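Long-range contact in FMN Adenylyltransferase (Candida glabrata, PDB 3FWK), which catalyses the transfer of an adenylyl group from ATP to FMN, the step of flavin cofactor biosynthesis that yields FAD: residues A[216-225]-A[281-292]. Residues are numbered along the deposited sequence; the frame is centred on the assembly and turned at random.
Sequences ICELYRYGFT and IENLHEDYYPGW
Gly223 and Pro290 bring the two backbones together, their CA atoms 4.2 Å apart, where the short helical turn after helix 202-212 of this Rossmann-like alpha/beta protein meets the chain that leaves helix 275-282. One conventional bond joins them: Gly291 N donates to Tyr220 O at 2.8 Å, nearly straight at 160°. The same oxygen accepts Gly223 N from the opposite face of its carbonyl plane, so two donors grip it. Gly223 has no side chain to collide with Tyr288 CB, which lets the backbones close in; its CA lies 3.2 Å from Tyr289 O in a CA-H...O contact, the like of which Gly291 CA makes with Phe224 O. Neither buried carbonyl has a conventional partner. Two groups of side chains flank this crossing. Trp292, its CG held between backbone N and carbonyl carbon (chi1 49°), has Pro290 CB above one face, offset toward the rim, while its benzo atoms CZ3 and CH2 meet Ile216 CD1 and Arg221 CD obliquely, the latter pair at 3.8 Å; Trp206 and Leu210 of helix 202-212 also touch this indole. Farther toward helix 275-282, Ile281 crosses Tyr222 at about a right angle, and its CD1 reaches Tyr222 CB and, near the ring plane, the edge of Phe224 at CE2, 3.8 Å away.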
loop_
_atom_site.group_PDB
_atom_site.type_symbol
_atom_site.label_atom_id
_atom_site.label_comp_id
_atom_site.label_asym_id
_atom_site.label_seq_id
_atom_site.Cartn_x
_atom_site.Cartn_y
_atom_site.Cartn_z
ATOM N N ILE A 216 -4.349 -3.887 7.981
ATOM C CA ILE A 216 -3.714 -4.152 6.695
ATOM C C ILE A 216 -4.354 -5.384 6.078
ATOM O O ILE A 216 -5.120 -6.096 6.743
ATOM C CB ILE A 216 -2.200 -4.356 6.815
ATOM C CG1 ILE A 216 -1.879 -5.620 7.602
ATOM C CG2 ILE A 216 -1.557 -3.111 7.498
ATOM C CD1 ILE A 216 -0.380 -5.914 7.677
ATOM N N CYS A 217 -4.054 -5.652 4.799
ATOM C CA CYS A 217 -4.586 -6.874 4.200
ATOM C C CYS A 217 -4.062 -8.092 4.937
ATOM O O CYS A 217 -2.838 -8.308 4.982
ATOM C CB CYS A 217 -4.224 -6.943 2.747
ATOM S SG CYS A 217 -4.929 -8.434 1.937
ATOM N N GLU A 218 -4.947 -8.903 5.523
ATOM C CA GLU A 218 -4.466 -9.904 6.451
ATOM C C GLU A 218 -3.827 -11.108 5.779
ATOM O O GLU A 218 -3.250 -11.960 6.451
ATOM C CB GLU A 218 -5.543 -10.277 7.506
ATOM C CG GLU A 218 -5.630 -9.269 8.664
ATOM C CD GLU A 218 -4.384 -9.301 9.551
ATOM O OE1 GLU A 218 -3.690 -8.287 9.606
ATOM O OE2 GLU A 218 -4.082 -10.352 10.155
ATOM N N LEU A 219 -3.827 -11.168 4.439
ATOM C CA LEU A 219 -3.006 -12.185 3.776
ATOM C C LEU A 219 -1.528 -12.125 4.186
ATOM O O LEU A 219 -0.870 -13.158 4.258
ATOM C CB LEU A 219 -3.138 -12.091 2.247
ATOM C CG LEU A 219 -4.530 -12.485 1.734
ATOM C CD1 LEU A 219 -4.618 -12.175 0.236
ATOM C CD2 LEU A 219 -4.879 -13.963 2.045
ATOM N N TYR A 220 -0.986 -10.924 4.421
ATOM C CA TYR A 220 0.436 -10.844 4.800
ATOM C C TYR A 220 0.706 -11.612 6.076
ATOM O O TYR A 220 1.778 -12.220 6.233
ATOM C CB TYR A 220 0.862 -9.376 4.943
ATOM C CG TYR A 220 0.727 -8.587 3.669
ATOM C CD1 TYR A 220 1.375 -8.987 2.494
ATOM C CD2 TYR A 220 -0.090 -7.440 3.633
ATOM C CE1 TYR A 220 1.221 -8.239 1.312
ATOM C CE2 TYR A 220 -0.220 -6.686 2.463
ATOM C CZ TYR A 220 0.419 -7.090 1.338
ATOM O OH TYR A 220 0.229 -6.335 0.204
ATOM N N ARG A 221 -0.258 -11.640 7.002
ATOM C CA ARG A 221 -0.111 -12.366 8.257
ATOM C C ARG A 221 0.143 -13.860 8.038
ATOM O O ARG A 221 0.703 -14.509 8.904
ATOM C CB ARG A 221 -1.360 -12.104 9.128
ATOM C CG ARG A 221 -1.401 -12.878 10.440
ATOM C CD ARG A 221 -0.316 -12.362 11.447
ATOM N NE ARG A 221 -0.362 -13.171 12.677
ATOM C CZ ARG A 221 0.230 -14.352 12.811
ATOM N NH1 ARG A 221 0.993 -14.865 11.840
ATOM N NH2 ARG A 221 0.084 -15.032 13.941
ATOM N N TYR A 222 -0.357 -14.390 6.930
ATOM C CA TYR A 222 -0.285 -15.811 6.636
ATOM C C TYR A 222 0.922 -16.197 5.790
ATOM O O TYR A 222 1.054 -17.355 5.388
ATOM C CB TYR A 222 -1.591 -16.277 5.976
ATOM C CG TYR A 222 -2.751 -16.316 6.980
ATOM C CD1 TYR A 222 -3.152 -17.522 7.537
ATOM C CD2 TYR A 222 -3.435 -15.169 7.344
ATOM C CE1 TYR A 222 -4.183 -17.585 8.481
ATOM C CE2 TYR A 222 -4.455 -15.209 8.293
ATOM C CZ TYR A 222 -4.826 -16.421 8.851
ATOM O OH TYR A 222 -5.831 -16.477 9.788
ATOM N N GLY A 223 1.841 -15.252 5.545
ATOM C CA GLY A 223 3.111 -15.601 4.874
ATOM C C GLY A 223 3.232 -15.078 3.463
ATOM O O GLY A 223 4.271 -15.279 2.828
ATOM N N PHE A 224 2.201 -14.409 2.943
ATOM C CA PHE A 224 2.337 -13.764 1.644
ATOM C C PHE A 224 3.210 -12.535 1.790
ATOM O O PHE A 224 3.092 -11.780 2.774
ATOM C CB PHE A 224 0.951 -13.361 1.113
ATOM C CG PHE A 224 0.123 -14.541 0.736
ATOM C CD1 PHE A 224 0.215 -15.073 -0.540
ATOM C CD2 PHE A 224 -0.753 -15.153 1.631
ATOM C CE1 PHE A 224 -0.581 -16.151 -0.902
ATOM C CE2 PHE A 224 -1.497 -16.254 1.293
ATOM C CZ PHE A 224 -1.437 -16.742 0.013
ATOM N N THR A 225 4.071 -12.304 0.787
ATOM C CA THR A 225 4.848 -11.079 0.721
ATOM C C THR A 225 4.507 -10.220 -0.471
ATOM O O THR A 225 4.901 -9.062 -0.523
ATOM C CB THR A 225 6.360 -11.400 0.705
ATOM O OG1 THR A 225 6.659 -12.264 -0.400
ATOM C CG2 THR A 225 6.775 -12.075 1.996
ATOM N N ILE A 281 -5.043 -21.666 2.135
ATOM C CA ILE A 281 -3.848 -21.663 2.955
ATOM C C ILE A 281 -3.753 -22.932 3.796
ATOM O O ILE A 281 -2.682 -23.550 3.875
ATOM C CB ILE A 281 -3.810 -20.395 3.810
ATOM C CG1 ILE A 281 -3.634 -19.166 2.899
ATOM C CG2 ILE A 281 -2.730 -20.487 4.866
ATOM C CD1 ILE A 281 -4.100 -17.852 3.549
ATOM N N GLU A 282 -4.871 -23.380 4.368
ATOM C CA GLU A 282 -4.879 -24.586 5.193
ATOM C C GLU A 282 -4.566 -25.826 4.332
ATOM O O GLU A 282 -3.907 -26.758 4.808
ATOM C CB GLU A 282 -6.232 -24.750 5.876
ATOM C CG GLU A 282 -6.537 -23.799 7.004
ATOM C CD GLU A 282 -8.034 -23.850 7.320
ATOM O OE1 GLU A 282 -8.840 -24.271 6.468
ATOM O OE2 GLU A 282 -8.425 -23.408 8.391
ATOM N N ASN A 283 -4.984 -25.823 3.067
ATOM C CA ASN A 283 -4.737 -26.974 2.205
ATOM C C ASN A 283 -3.248 -27.191 1.949
ATOM O O ASN A 283 -2.861 -28.272 1.493
ATOM C CB ASN A 283 -5.468 -26.819 0.858
ATOM C CG ASN A 283 -6.919 -27.163 0.914
ATOM O OD1 ASN A 283 -7.439 -27.627 1.919
ATOM N ND2 ASN A 283 -7.618 -26.874 -0.209
ATOM N N LEU A 284 -2.399 -26.179 2.193
ATOM C CA LEU A 284 -0.953 -26.343 1.987
ATOM C C LEU A 284 -0.317 -27.260 3.008
ATOM O O LEU A 284 0.769 -27.812 2.748
ATOM C CB LEU A 284 -0.260 -24.989 2.034
ATOM C CG LEU A 284 -0.686 -23.975 0.974
ATOM C CD1 LEU A 284 -0.051 -22.600 1.283
ATOM C CD2 LEU A 284 -0.265 -24.439 -0.421
ATOM N N HIS A 285 -0.941 -27.407 4.185
ATOM C CA HIS A 285 -0.382 -28.242 5.288
ATOM C C HIS A 285 1.034 -27.768 5.658
ATOM O O HIS A 285 1.930 -28.576 5.932
ATOM C CB HIS A 285 -0.396 -29.750 4.932
ATOM C CG HIS A 285 -1.718 -30.261 4.426
ATOM N ND1 HIS A 285 -2.930 -29.864 4.948
ATOM C CD2 HIS A 285 -2.007 -31.164 3.456
ATOM C CE1 HIS A 285 -3.911 -30.500 4.321
ATOM N NE2 HIS A 285 -3.379 -31.282 3.403
ATOM N N GLU A 286 1.245 -26.462 5.653
ATOM C CA GLU A 286 2.545 -25.876 6.002
ATOM C C GLU A 286 2.269 -24.593 6.719
ATOM O O GLU A 286 1.222 -23.988 6.498
ATOM C CB GLU A 286 3.381 -25.559 4.766
ATOM C CG GLU A 286 3.820 -26.745 3.943
ATOM C CD GLU A 286 4.871 -27.648 4.608
ATOM O OE1 GLU A 286 5.553 -27.241 5.587
ATOM O OE2 GLU A 286 5.050 -28.792 4.110
ATOM N N ASP A 287 3.207 -24.156 7.555
ATOM C CA ASP A 287 3.001 -22.890 8.210
ATOM C C ASP A 287 4.117 -21.935 7.839
ATOM O O ASP A 287 5.215 -22.378 7.452
ATOM C CB ASP A 287 2.934 -23.073 9.723
ATOM C CG ASP A 287 2.293 -21.884 10.440
ATOM O OD1 ASP A 287 1.438 -21.185 9.882
ATOM O OD2 ASP A 287 2.636 -21.671 11.612
ATOM N N TYR A 288 3.818 -20.647 7.910
ATOM C CA TYR A 288 4.735 -19.609 7.454
ATOM C C TYR A 288 4.848 -18.514 8.453
ATOM O O TYR A 288 3.871 -18.188 9.106
ATOM C CB TYR A 288 4.216 -18.987 6.131
ATOM C CG TYR A 288 4.189 -19.967 4.970
ATOM C CD1 TYR A 288 5.247 -20.018 4.057
ATOM C CD2 TYR A 288 3.147 -20.894 4.844
ATOM C CE1 TYR A 288 5.263 -20.963 3.040
ATOM C CE2 TYR A 288 3.143 -21.827 3.831
ATOM C CZ TYR A 288 4.217 -21.877 2.949
ATOM O OH TYR A 288 4.249 -22.813 1.941
ATOM N N TYR A 289 6.034 -17.924 8.569
ATOM C CA TYR A 289 6.144 -16.638 9.245
ATOM C C TYR A 289 5.346 -15.593 8.471
ATOM O O TYR A 289 5.202 -15.698 7.239
ATOM C CB TYR A 289 7.597 -16.171 9.236
ATOM C CG TYR A 289 8.522 -16.969 10.089
ATOM C CD1 TYR A 289 8.718 -16.618 11.444
ATOM C CD2 TYR A 289 9.273 -18.020 9.556
ATOM C CE1 TYR A 289 9.615 -17.319 12.235
ATOM C CE2 TYR A 289 10.189 -18.729 10.358
ATOM C CZ TYR A 289 10.336 -18.367 11.687
ATOM O OH TYR A 289 11.239 -19.036 12.502
ATOM N N PRO A 290 4.845 -14.553 9.142
ATOM C CA PRO A 290 4.182 -13.496 8.395
ATOM C C PRO A 290 5.150 -12.764 7.486
ATOM O O PRO A 290 6.379 -12.809 7.659
ATOM C CB PRO A 290 3.600 -12.559 9.478
ATOM C CG PRO A 290 4.349 -12.892 10.700
ATOM C CD PRO A 290 4.843 -14.325 10.597
ATOM N N GLY A 291 4.592 -12.045 6.520
ATOM C CA GLY A 291 5.373 -11.452 5.441
ATOM C C GLY A 291 6.459 -10.516 5.898
ATOM O O GLY A 291 7.483 -10.379 5.213
ATOM N N TRP A 292 6.251 -9.865 7.050
ATOM C CA TRP A 292 7.241 -8.924 7.586
ATOM C C TRP A 292 8.490 -9.595 8.167
ATOM O O TRP A 292 9.381 -8.893 8.610
ATOM C CB TRP A 292 6.586 -7.965 8.582
ATOM C CG TRP A 292 5.733 -8.597 9.628
ATOM C CD1 TRP A 292 6.115 -8.991 10.870
ATOM C CD2 TRP A 292 4.312 -8.805 9.552
ATOM N NE1 TRP A 292 5.008 -9.476 11.579
ATOM C CE2 TRP A 292 3.896 -9.343 10.799
ATOM C CE3 TRP A 292 3.355 -8.562 8.559
ATOM C CZ2 TRP A 292 2.555 -9.652 11.072
ATOM C CZ3 TRP A 292 2.033 -8.877 8.811
ATOM C CH2 TRP A 292 1.638 -9.406 10.063
#